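Long-range contact in pterin-4-alpha-carbinolamine dehydratase MoaB2 (Mycobacterium marinum, PDB 3RFQ), which probably takes part in molybdenum cofactor biosynthesis as a molybdopterin-binding protein of the MogA/MoaB family, although it is named a pterin-4-alpha-carbinolamine dehydratase: residues V90-T99 with S150-G158. Numbering follows the deposited sequence.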
loop_
_atom_site.group_PDB
_atom_site.type_symbol
_atom_site.label_atom_id
_atom_site.label_comp_id
_atom_site.label_asym_id
_atom_site.label_seq_id
_atom_site.Cartn_x
_atom_site.Cartn_y
_atom_site.Cartn_z
ATOM N N VAL C 90 -21.567 -21.387 14.079
ATOM C CA VAL C 90 -20.137 -21.087 14.113
ATOM C C VAL C 90 -19.961 -19.588 13.777
ATOM O O VAL C 90 -20.684 -19.074 12.904
ATOM C CB VAL C 90 -19.414 -21.948 13.040
ATOM C CG1 VAL C 90 -17.966 -21.561 12.887
ATOM C CG2 VAL C 90 -19.560 -23.469 13.360
ATOM N N ASP C 91 -19.042 -18.888 14.449
ATOM C CA ASP C 91 -18.871 -17.448 14.172
ATOM C C ASP C 91 -17.997 -17.151 12.948
ATOM O O ASP C 91 -18.264 -16.191 12.218
ATOM C CB ASP C 91 -18.331 -16.680 15.390
ATOM C CG ASP C 91 -19.210 -16.840 16.606
ATOM O OD1 ASP C 91 -20.356 -16.295 16.636
ATOM O OD2 ASP C 91 -18.742 -17.525 17.530
ATOM N N LEU C 92 -16.960 -17.977 12.755
ATOM C CA LEU C 92 -15.954 -17.791 11.704
ATOM C C LEU C 92 -15.626 -19.101 11.012
ATOM O O LEU C 92 -15.181 -20.056 11.657
ATOM C CB LEU C 92 -14.665 -17.195 12.280
ATOM C CG LEU C 92 -13.474 -17.063 11.298
ATOM C CD1 LEU C 92 -13.851 -16.280 10.020
ATOM C CD2 LEU C 92 -12.250 -16.442 11.945
ATOM N N VAL C 93 -15.859 -19.156 9.709
ATOM C CA VAL C 93 -15.345 -20.249 8.895
ATOM C C VAL C 93 -14.174 -19.748 8.027
ATOM O O VAL C 93 -14.329 -18.799 7.271
ATOM C CB VAL C 93 -16.441 -20.887 8.001
ATOM C CG1 VAL C 93 -15.847 -22.069 7.144
ATOM C CG2 VAL C 93 -17.599 -21.386 8.850
ATOM N N VAL C 94 -13.021 -20.404 8.140
ATOM C CA VAL C 94 -11.902 -20.139 7.249
ATOM C C VAL C 94 -11.762 -21.403 6.402
ATOM O O VAL C 94 -11.571 -22.482 6.956
ATOM C CB VAL C 94 -10.604 -19.862 8.067
ATOM C CG1 VAL C 94 -9.414 -19.661 7.165
ATOM C CG2 VAL C 94 -10.775 -18.641 8.978
ATOM N N SER C 95 -11.914 -21.292 5.075
ATOM C CA SER C 95 -11.603 -22.406 4.160
ATOM C C SER C 95 -10.194 -22.200 3.586
ATOM O O SER C 95 -9.721 -21.077 3.508
ATOM C CB SER C 95 -12.636 -22.499 3.022
ATOM O OG SER C 95 -12.568 -21.375 2.144
ATOM N N VAL C 96 -9.531 -23.284 3.193
ATOM C CA VAL C 96 -8.195 -23.219 2.647
ATOM C C VAL C 96 -8.165 -24.015 1.345
ATOM O O VAL C 96 -8.492 -25.234 1.321
ATOM C CB VAL C 96 -7.146 -23.748 3.677
ATOM C CG1 VAL C 96 -5.835 -24.138 3.009
ATOM C CG2 VAL C 96 -6.846 -22.682 4.664
ATOM N N GLY C 97 -7.793 -23.340 0.258
ATOM C CA GLY C 97 -7.697 -24.024 -1.050
ATOM C C GLY C 97 -8.859 -23.771 -2.017
ATOM O O GLY C 97 -9.946 -23.270 -1.621
ATOM N N GLY C 98 -8.616 -24.105 -3.286
ATOM C CA GLY C 98 -9.604 -24.022 -4.334
ATOM C C GLY C 98 -9.927 -22.610 -4.792
ATOM O O GLY C 98 -11.029 -22.369 -5.309
ATOM N N THR C 99 -8.965 -21.686 -4.655
ATOM C CA THR C 99 -9.191 -20.282 -5.030
ATOM C C THR C 99 -8.412 -19.804 -6.282
ATOM O O THR C 99 -8.473 -18.617 -6.617
ATOM C CB THR C 99 -8.907 -19.306 -3.866
ATOM O OG1 THR C 99 -7.514 -19.332 -3.530
ATOM C CG2 THR C 99 -9.732 -19.660 -2.625
ATOM N N SER C 150 -25.400 -15.607 10.613
ATOM C CA SER C 150 -24.549 -14.884 11.557
ATOM C C SER C 150 -23.080 -15.335 11.506
ATOM O O SER C 150 -22.294 -15.050 12.415
ATOM C CB SER C 150 -25.111 -15.023 12.976
ATOM O OG SER C 150 -26.340 -14.329 13.045
ATOM N N THR C 151 -22.718 -16.017 10.424
ATOM C CA THR C 151 -21.392 -16.576 10.289
ATOM C C THR C 151 -20.551 -15.823 9.282
ATOM O O THR C 151 -20.959 -15.652 8.127
ATOM C CB THR C 151 -21.460 -18.064 9.864
ATOM O OG1 THR C 151 -22.189 -18.813 10.857
ATOM C CG2 THR C 151 -20.047 -18.654 9.708
ATOM N N LEU C 152 -19.364 -15.406 9.715
ATOM C CA LEU C 152 -18.351 -14.850 8.809
ATOM C C LEU C 152 -17.577 -15.994 8.127
ATOM O O LEU C 152 -17.075 -16.879 8.805
ATOM C CB LEU C 152 -17.402 -13.885 9.568
ATOM C CG LEU C 152 -16.157 -13.363 8.811
ATOM C CD1 LEU C 152 -16.484 -12.485 7.561
ATOM C CD2 LEU C 152 -15.198 -12.621 9.768
ATOM N N VAL C 153 -17.502 -15.979 6.796
ATOM C CA VAL C 153 -16.798 -17.014 6.017
ATOM C C VAL C 153 -15.728 -16.325 5.177
ATOM O O VAL C 153 -16.017 -15.364 4.476
ATOM C CB VAL C 153 -17.759 -17.710 5.023
ATOM C CG1 VAL C 153 -17.035 -18.769 4.143
ATOM C CG2 VAL C 153 -18.985 -18.302 5.760
ATOM N N VAL C 154 -14.506 -16.821 5.254
ATOM C CA VAL C 154 -13.367 -16.255 4.516
ATOM C C VAL C 154 -12.662 -17.373 3.762
ATOM O O VAL C 154 -12.355 -18.396 4.357
ATOM C CB VAL C 154 -12.392 -15.526 5.502
ATOM C CG1 VAL C 154 -11.157 -14.952 4.749
ATOM C CG2 VAL C 154 -13.162 -14.391 6.250
ATOM N N ASN C 155 -12.469 -17.232 2.452
ATOM C CA ASN C 155 -11.749 -18.244 1.675
ATOM C C ASN C 155 -10.308 -17.804 1.564
ATOM O O ASN C 155 -10.028 -16.707 1.067
ATOM C CB ASN C 155 -12.257 -18.373 0.229
ATOM C CG ASN C 155 -13.773 -18.613 0.091
ATOM O OD1 ASN C 155 -14.367 -18.040 -0.812
ATOM N ND2 ASN C 155 -14.381 -19.493 0.916
ATOM N N LEU C 156 -9.373 -18.638 2.003
ATOM C CA LEU C 156 -7.945 -18.377 1.722
ATOM C C LEU C 156 -7.363 -19.327 0.661
ATOM O O LEU C 156 -7.819 -20.477 0.522
ATOM C CB LEU C 156 -7.129 -18.497 3.013
ATOM C CG LEU C 156 -7.549 -17.655 4.219
ATOM C CD1 LEU C 156 -6.615 -17.966 5.416
ATOM C CD2 LEU C 156 -7.526 -16.177 3.871
ATOM N N ALA C 157 -6.352 -18.856 -0.065
ATOM C CA ALA C 157 -5.589 -19.722 -0.957
ATOM C C ALA C 157 -4.873 -20.841 -0.192
ATOM O O ALA C 157 -4.712 -20.771 1.042
ATOM C CB ALA C 157 -4.584 -18.909 -1.806
ATOM N N GLY C 158 -4.456 -21.874 -0.919
ATOM C CA GLY C 158 -3.913 -23.076 -0.282
ATOM C C GLY C 158 -2.446 -23.138 0.156
ATOM O O GLY C 158 -2.097 -23.979 0.990
HETATM O O HOH W 1 -10.404 -21.415 0.420
HETATM O O HOH W 2 -5.982 -21.756 -3.523
#
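From Leu152 N to Gly97 N, residues 90-99 and 150-158 are zipped together by six backbone hydrogen bonds of a regular parallel ladder. Val93 N gives to Leu152 O at 2.7 Å, and the return bond runs from Val154 N to Val93 O; bonds of Ser95 and Leu156 continue the pattern. Leu92, Val94 and Val96 add CA-H...O contacts to the carbonyls of Leu152, Val154 and Leu156. At the start, the hydroxyl of Thr151 donates to Val90 O (OG1 to O 2.6 Å), an approach almost in line with the carbonyl bond.

Apolar packing occupies both faces. Leu92 and Leu152 lie alongside each other, CD1 of the first 3.9 Å from CD2 of the second, while the side chain of Leu156 crosses that of Val94, CD1 of the leucine 3.7 Å from CG1 of the valine. On the other face, Val93 CG2 meets Thr151 CG2. Strands 92-96 and 151-156 are central neighbours in a mixed sheet sandwiched between helices, the three-layer alpha/beta fold of MogA/MoaB proteins; helices 51-60 and 160-180 pack on the Leu92 face, helix 75-87 on the Val93 face.

Polar groups gather at the C-terminal end. Ser95 OG, turned between its own backbone N and carbonyl carbon (chi1 67°), accepts from Asn155 ND2 at 2.9 Å, the serine oxygen lying 20° out of the asparagine's amide plane. That amide is fixed further by Thr111 OG1 and, through OD1, by Leu144 N. Ser95 OG also donates to a water, which in turn donates to Gly97 O and Leu156 O, bridging the two strands just beyond the serine. Thr99 folds back across the end of strand 151-156: its CG2 lies 4.0 Å from Asn155 CB, and OG1, hydrogen-bonded to Ser141, rests 3.4 Å from Ala157 CB. A second water accepts from Thr99 N and Gly158 N.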